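Local coordinates for McyG protein (PDB 4R0M), which probably activates phenylalanine or a related acid as its adenylate for loading onto a carrier domain in microcystin biosynthesis, at residues Leu116-Ser130 with Leu141-Val155. Residues are numbered along the deposited sequence; the frame is centred on the assembly and turned at random.
Sequences LENVWKILDNPLILS and LGTYSHLEGWQVISV
Trp150 drives the edge of its six-membered ring into one face of the Trp120 indole, an edge-to-face pair with planes at 60° and CE3 of Trp150 3.5 Å from CE2 of Trp120. The opposite face of Trp120 lies against CA of Asn125, which follows the end of the same helix, while the carbonyl carbons of Glu148 and Gly149 lie at its edge, in plane. With CG turned anti to the backbone N (chi1 -178°), Trp120 reaches from helix 111-122 toward the type II turn Leu147-Trp150, where a CB on Gly149, at positive phi, would press on the preceding carbonyl. Tryptophan suits because it is broad yet polar at one point: Trp120 NE1 donates to a water whose oxygen is 3.1 Å away, which also accepts from Gln151 N and probably donates to Pro126 O. An alanine in place of Trp120 would probably leave the Trp150 edge without its aromatic face and deprive this water of a donor.

Trp150 is itself sandwiched. Ile128 sets CD1 over one face, 3.7 Å from the six-membered-ring centroid, a CH-pi contact; Gly142 CA and Leu147 CD1 cover the other, and a side chain on Gly142 would strike the indole. Trp150 NE1 is hydrogen-bonded to Ile138 O on helix 135-144. That helix links strands 128-130 and 152-154 in a beta-alpha-beta crossover, the latter at one border of a four-stranded parallel sheet. Parallel pairing runs from Ile128 N to Gln151 O, through Ile153 N to Ile128 O and Ser130 N to Ile153 O, and ends with Val155 N to Ser130 O. On one face Leu127 CD2 rests on CG2 of beta-branched Ile153 (3.8 Å); on the other, small Ser130 sets CB against Val152 CG1, and Ser130 OG hydrogen-bonds to Gln76 O on strand 72-76.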
loop_
_atom_site.group_PDB
_atom_site.type_symbol
_atom_site.label_atom_id
_atom_site.label_comp_id
_atom_site.label_asym_id
_atom_site.label_seq_id
_atom_site.Cartn_x
_atom_site.Cartn_y
_atom_site.Cartn_z
ATOM N N LEU A 116 10.417 0.897 -13.498
ATOM C CA LEU A 116 11.696 0.194 -13.417
ATOM C C LEU A 116 12.780 0.890 -14.242
ATOM O O LEU A 116 13.885 1.117 -13.745
ATOM C CB LEU A 116 11.541 -1.269 -13.855
ATOM C CG LEU A 116 12.801 -2.105 -14.110
ATOM C CD1 LEU A 116 13.630 -2.306 -12.845
ATOM C CD2 LEU A 116 12.427 -3.442 -14.729
ATOM N N GLU A 117 12.452 1.233 -15.488
ATOM C CA GLU A 117 13.388 1.917 -16.384
ATOM C C GLU A 117 13.717 3.335 -15.918
ATOM O O GLU A 117 14.874 3.754 -15.985
ATOM C CB GLU A 117 12.858 1.933 -17.824
ATOM C CG GLU A 117 12.833 0.559 -18.480
ATOM C CD GLU A 117 12.327 0.574 -19.913
ATOM O OE1 GLU A 117 12.099 1.664 -20.475
ATOM O OE2 GLU A 117 12.160 -0.520 -20.485
ATOM N N ASN A 118 12.703 4.062 -15.448
ATOM C CA ASN A 118 12.893 5.431 -14.965
ATOM C C ASN A 118 13.765 5.491 -13.715
ATOM O O ASN A 118 14.712 6.275 -13.653
ATOM C CB ASN A 118 11.549 6.126 -14.709
ATOM C CG ASN A 118 10.864 6.580 -15.991
ATOM O OD1 ASN A 118 11.503 6.748 -17.032
ATOM N ND2 ASN A 118 9.554 6.786 -15.915
ATOM N N VAL A 119 13.438 4.654 -12.733
ATOM C CA VAL A 119 14.200 4.562 -11.490
ATOM C C VAL A 119 15.642 4.146 -11.790
ATOM O O VAL A 119 16.585 4.718 -11.239
ATOM C CB VAL A 119 13.531 3.591 -10.485
ATOM C CG1 VAL A 119 14.437 3.308 -9.296
ATOM C CG2 VAL A 119 12.197 4.153 -10.013
ATOM N N TRP A 120 15.797 3.167 -12.682
ATOM C CA TRP A 120 17.112 2.693 -13.124
ATOM C C TRP A 120 17.967 3.808 -13.667
ATOM O O TRP A 120 19.166 3.867 -13.387
ATOM C CB TRP A 120 16.943 1.587 -14.160
ATOM C CG TRP A 120 18.223 0.967 -14.665
ATOM C CD1 TRP A 120 19.008 0.001 -14.040
ATOM C CD2 TRP A 120 18.890 1.225 -15.948
ATOM N NE1 TRP A 120 20.090 -0.334 -14.818
ATOM C CE2 TRP A 120 20.080 0.362 -15.975
ATOM C CE3 TRP A 120 18.638 2.059 -17.033
ATOM C CZ2 TRP A 120 20.956 0.352 -17.051
ATOM C CZ3 TRP A 120 19.531 2.040 -18.111
ATOM C CH2 TRP A 120 20.660 1.207 -18.117
ATOM N N LYS A 121 17.352 4.703 -14.437
ATOM C CA LYS A 121 18.050 5.862 -14.997
ATOM C C LYS A 121 18.363 6.913 -13.927
ATOM O O LYS A 121 19.449 7.495 -13.924
ATOM C CB LYS A 121 17.247 6.476 -16.151
ATOM C CG LYS A 121 17.246 5.620 -17.409
ATOM C CD LYS A 121 16.200 6.067 -18.422
ATOM C CE LYS A 121 16.159 5.114 -19.609
ATOM N NZ LYS A 121 15.313 5.622 -20.728
ATOM N N ILE A 122 17.414 7.138 -13.020
ATOM C CA ILE A 122 17.596 8.081 -11.914
ATOM C C ILE A 122 18.772 7.688 -11.004
ATOM O O ILE A 122 19.494 8.555 -10.508
ATOM C CB ILE A 122 16.288 8.248 -11.097
ATOM C CG1 ILE A 122 15.240 9.001 -11.923
ATOM C CG2 ILE A 122 16.535 8.990 -9.788
ATOM C CD1 ILE A 122 13.814 8.817 -11.445
ATOM N N LEU A 123 18.971 6.382 -10.822
ATOM C CA LEU A 123 19.979 5.856 -9.895
ATOM C C LEU A 123 21.319 5.494 -10.546
ATOM O O LEU A 123 22.140 4.802 -9.936
ATOM C CB LEU A 123 19.424 4.639 -9.143
ATOM C CG LEU A 123 18.185 4.788 -8.258
ATOM C CD1 LEU A 123 17.829 3.446 -7.644
ATOM C CD2 LEU A 123 18.395 5.833 -7.175
ATOM N N ASP A 124 21.531 5.973 -11.772
ATOM C CA ASP A 124 22.769 5.742 -12.536
ATOM C C ASP A 124 23.108 4.257 -12.730
ATOM O O ASP A 124 24.169 3.790 -12.309
ATOM C CB ASP A 124 23.958 6.507 -11.922
ATOM C CG ASP A 124 23.784 8.022 -11.985
ATOM O OD1 ASP A 124 23.369 8.545 -13.045
ATOM O OD2 ASP A 124 24.076 8.694 -10.971
ATOM N N ASN A 125 22.189 3.531 -13.366
ATOM C CA ASN A 125 22.401 2.135 -13.784
ATOM C C ASN A 125 22.793 1.158 -12.662
ATOM O O ASN A 125 23.840 0.514 -12.744
ATOM C CB ASN A 125 23.431 2.056 -14.930
ATOM C CG ASN A 125 23.085 2.953 -16.110
ATOM O OD1 ASN A 125 22.292 3.891 -15.996
ATOM N ND2 ASN A 125 23.695 2.667 -17.259
ATOM N N PRO A 126 21.953 1.038 -11.617
ATOM C CA PRO A 126 22.272 0.083 -10.560
ATOM C C PRO A 126 21.919 -1.352 -10.947
ATOM O O PRO A 126 21.101 -1.571 -11.846
ATOM C CB PRO A 126 21.382 0.542 -9.407
ATOM C CG PRO A 126 20.191 1.127 -10.081
ATOM C CD PRO A 126 20.708 1.777 -11.330
ATOM N N LEU A 127 22.534 -2.309 -10.260
ATOM C CA LEU A 127 22.253 -3.727 -10.444
ATOM C C LEU A 127 20.815 -4.060 -10.043
ATOM O O LEU A 127 20.263 -3.461 -9.117
ATOM C CB LEU A 127 23.246 -4.568 -9.628
ATOM C CG LEU A 127 23.096 -6.096 -9.580
ATOM C CD1 LEU A 127 23.463 -6.747 -10.909
ATOM C CD2 LEU A 127 23.932 -6.675 -8.448
ATOM N N ILE A 128 20.218 -5.014 -10.751
ATOM C CA ILE A 128 18.853 -5.446 -10.475
ATOM C C ILE A 128 18.848 -6.860 -9.904
ATOM O O ILE A 128 19.395 -7.787 -10.504
ATOM C CB ILE A 128 17.962 -5.366 -11.735
ATOM C CG1 ILE A 128 17.935 -3.933 -12.273
ATOM C CG2 ILE A 128 16.548 -5.859 -11.433
ATOM C CD1 ILE A 128 17.500 -3.823 -13.717
ATOM N N LEU A 129 18.241 -7.000 -8.730
ATOM C CA LEU A 129 18.063 -8.286 -8.071
ATOM C C LEU A 129 16.739 -8.891 -8.514
ATOM O O LEU A 129 15.702 -8.228 -8.468
ATOM C CB LEU A 129 18.049 -8.096 -6.552
ATOM C CG LEU A 129 19.324 -8.042 -5.699
ATOM C CD1 LEU A 129 20.122 -6.802 -6.056
ATOM C CD2 LEU A 129 19.068 -8.118 -4.202
ATOM N N SER A 130 16.776 -10.148 -8.943
ATOM C CA SER A 130 15.563 -10.850 -9.347
ATOM C C SER A 130 15.515 -12.261 -8.763
ATOM O O SER A 130 16.394 -12.649 -7.986
ATOM C CB SER A 130 15.458 -10.892 -10.874
ATOM O OG SER A 130 14.168 -11.305 -11.281
ATOM N N LEU A 141 14.190 -7.537 -21.714
ATOM C CA LEU A 141 13.786 -6.133 -21.760
ATOM C C LEU A 141 14.989 -5.206 -21.947
ATOM O O LEU A 141 14.920 -4.236 -22.705
ATOM C CB LEU A 141 13.013 -5.766 -20.484
ATOM C CG LEU A 141 12.605 -4.314 -20.210
ATOM C CD1 LEU A 141 11.566 -3.811 -21.208
ATOM C CD2 LEU A 141 12.091 -4.170 -18.784
ATOM N N GLY A 142 16.086 -5.515 -21.256
ATOM C CA GLY A 142 17.315 -4.730 -21.347
ATOM C C GLY A 142 17.942 -4.751 -22.727
ATOM O O GLY A 142 18.357 -3.710 -23.239
ATOM N N THR A 143 18.008 -5.937 -23.326
ATOM C CA THR A 143 18.579 -6.105 -24.663
ATOM C C THR A 143 17.665 -5.536 -25.755
ATOM O O THR A 143 18.140 -4.874 -26.681
ATOM C CB THR A 143 18.916 -7.582 -24.963
ATOM O OG1 THR A 143 17.834 -8.418 -24.540
ATOM C CG2 THR A 143 20.185 -8.005 -24.230
ATOM N N TYR A 144 16.362 -5.783 -25.627
ATOM C CA TYR A 144 15.358 -5.279 -26.571
ATOM C C TYR A 144 15.265 -3.755 -26.606
ATOM O O TYR A 144 15.107 -3.167 -27.675
ATOM C CB TYR A 144 13.982 -5.879 -26.265
ATOM C CG TYR A 144 13.654 -7.125 -27.059
ATOM C CD1 TYR A 144 14.466 -8.261 -26.992
ATOM C CD2 TYR A 144 12.517 -7.174 -27.871
ATOM C CE1 TYR A 144 14.163 -9.403 -27.718
ATOM C CE2 TYR A 144 12.205 -8.313 -28.602
ATOM C CZ TYR A 144 13.030 -9.422 -28.521
ATOM O OH TYR A 144 12.723 -10.552 -29.242
ATOM N N SER A 145 15.354 -3.126 -25.437
ATOM C CA SER A 145 15.326 -1.666 -25.340
ATOM C C SER A 145 16.733 -1.068 -25.312
ATOM O O SER A 145 16.899 0.123 -25.042
ATOM C CB SER A 145 14.520 -1.217 -24.116
ATOM O OG SER A 145 13.138 -1.468 -24.301
ATOM N N HIS A 146 17.733 -1.905 -25.592
ATOM C CA HIS A 146 19.139 -1.489 -25.718
ATOM C C HIS A 146 19.616 -0.604 -24.594
ATOM O O HIS A 146 20.197 0.458 -24.822
ATOM C CB HIS A 146 19.384 -0.827 -27.074
ATOM C CG HIS A 146 19.362 -1.792 -28.232
ATOM N ND1 HIS A 146 18.225 -2.339 -28.698
ATOM C CD2 HIS A 146 20.394 -2.301 -29.017
ATOM C CE1 HIS A 146 18.512 -3.160 -29.725
ATOM N NE2 HIS A 146 19.839 -3.136 -29.919
ATOM N N LEU A 147 19.373 -1.051 -23.366
ATOM C CA LEU A 147 19.726 -0.282 -22.179
ATOM C C LEU A 147 21.152 -0.607 -21.747
ATOM O O LEU A 147 21.455 -1.732 -21.339
ATOM C CB LEU A 147 18.712 -0.540 -21.057
ATOM C CG LEU A 147 17.248 -0.252 -21.428
ATOM C CD1 LEU A 147 16.278 -0.987 -20.515
ATOM C CD2 LEU A 147 16.958 1.247 -21.448
ATOM N N GLU A 148 22.024 0.393 -21.859
ATOM C CA GLU A 148 23.462 0.226 -21.656
ATOM C C GLU A 148 23.824 -0.022 -20.188
ATOM O O GLU A 148 23.518 0.796 -19.317
ATOM C CB GLU A 148 24.201 1.454 -22.197
ATOM C CG GLU A 148 25.702 1.282 -22.375
ATOM C CD GLU A 148 26.381 2.539 -22.899
ATOM O OE1 GLU A 148 25.788 3.638 -22.798
ATOM O OE2 GLU A 148 27.515 2.428 -23.415
ATOM N N GLY A 149 24.476 -1.156 -19.931
ATOM C CA GLY A 149 24.921 -1.520 -18.585
ATOM C C GLY A 149 23.885 -2.269 -17.765
ATOM O O GLY A 149 24.075 -2.492 -16.567
ATOM N N TRP A 150 22.789 -2.652 -18.419
ATOM C CA TRP A 150 21.696 -3.404 -17.807
ATOM C C TRP A 150 22.196 -4.720 -17.292
ATOM O O TRP A 150 22.644 -5.570 -18.067
ATOM C CB TRP A 150 20.610 -3.627 -18.851
ATOM C CG TRP A 150 19.276 -4.128 -18.348
ATOM C CD1 TRP A 150 18.803 -5.438 -18.357
ATOM C CD2 TRP A 150 18.172 -3.330 -17.789
ATOM N NE1 TRP A 150 17.531 -5.504 -17.850
ATOM C CE2 TRP A 150 17.093 -4.277 -17.489
ATOM C CE3 TRP A 150 17.981 -1.980 -17.509
ATOM C CZ2 TRP A 150 15.886 -3.869 -16.936
ATOM C CZ3 TRP A 150 16.758 -1.579 -16.952
ATOM C CH2 TRP A 150 15.738 -2.502 -16.673
ATOM N N GLN A 151 22.138 -4.891 -15.973
ATOM C CA GLN A 151 22.603 -6.115 -15.322
ATOM C C GLN A 151 21.573 -6.651 -14.340
ATOM O O GLN A 151 21.041 -5.908 -13.510
ATOM C CB GLN A 151 23.941 -5.882 -14.611
ATOM C CG GLN A 151 25.166 -6.095 -15.488
ATOM C CD GLN A 151 25.450 -7.565 -15.774
ATOM O OE1 GLN A 151 25.189 -8.440 -14.942
ATOM N NE2 GLN A 151 25.995 -7.841 -16.955
ATOM N N VAL A 152 21.295 -7.946 -14.450
ATOM C CA VAL A 152 20.339 -8.620 -13.577
ATOM C C VAL A 152 20.979 -9.881 -13.000
ATOM O O VAL A 152 21.671 -10.614 -13.710
ATOM C CB VAL A 152 19.036 -9.003 -14.322
ATOM C CG1 VAL A 152 17.922 -9.306 -13.328
ATOM C CG2 VAL A 152 18.598 -7.894 -15.272
ATOM N N ILE A 153 20.751 -10.124 -11.712
ATOM C CA ILE A 153 21.242 -11.338 -11.058
ATOM C C ILE A 153 20.178 -11.942 -10.133
ATOM O O ILE A 153 19.430 -11.219 -9.474
ATOM C CB ILE A 153 22.588 -11.097 -10.319
ATOM C CG1 ILE A 153 23.216 -12.428 -9.887
ATOM C CG2 ILE A 153 22.421 -10.131 -9.146
ATOM C CD1 ILE A 153 24.696 -12.354 -9.584
ATOM N N SER A 154 20.104 -13.269 -10.109
ATOM C CA SER A 154 19.160 -13.962 -9.238
ATOM C C SER A 154 19.710 -14.083 -7.819
ATOM O O SER A 154 20.927 -14.163 -7.618
ATOM C CB SER A 154 18.817 -15.345 -9.797
ATOM O OG SER A 154 19.922 -16.224 -9.694
ATOM N N VAL A 155 18.802 -14.094 -6.844
ATOM C CA VAL A 155 19.160 -14.295 -5.440
ATOM C C VAL A 155 19.834 -15.660 -5.244
ATOM O O VAL A 155 20.798 -15.776 -4.484
ATOM C CB VAL A 155 17.929 -14.146 -4.515
ATOM C CG1 VAL A 155 18.288 -14.456 -3.068
ATOM C CG2 VAL A 155 17.349 -12.744 -4.620
HETATM O O HOH W 1 21.957 -2.755 -14.253
#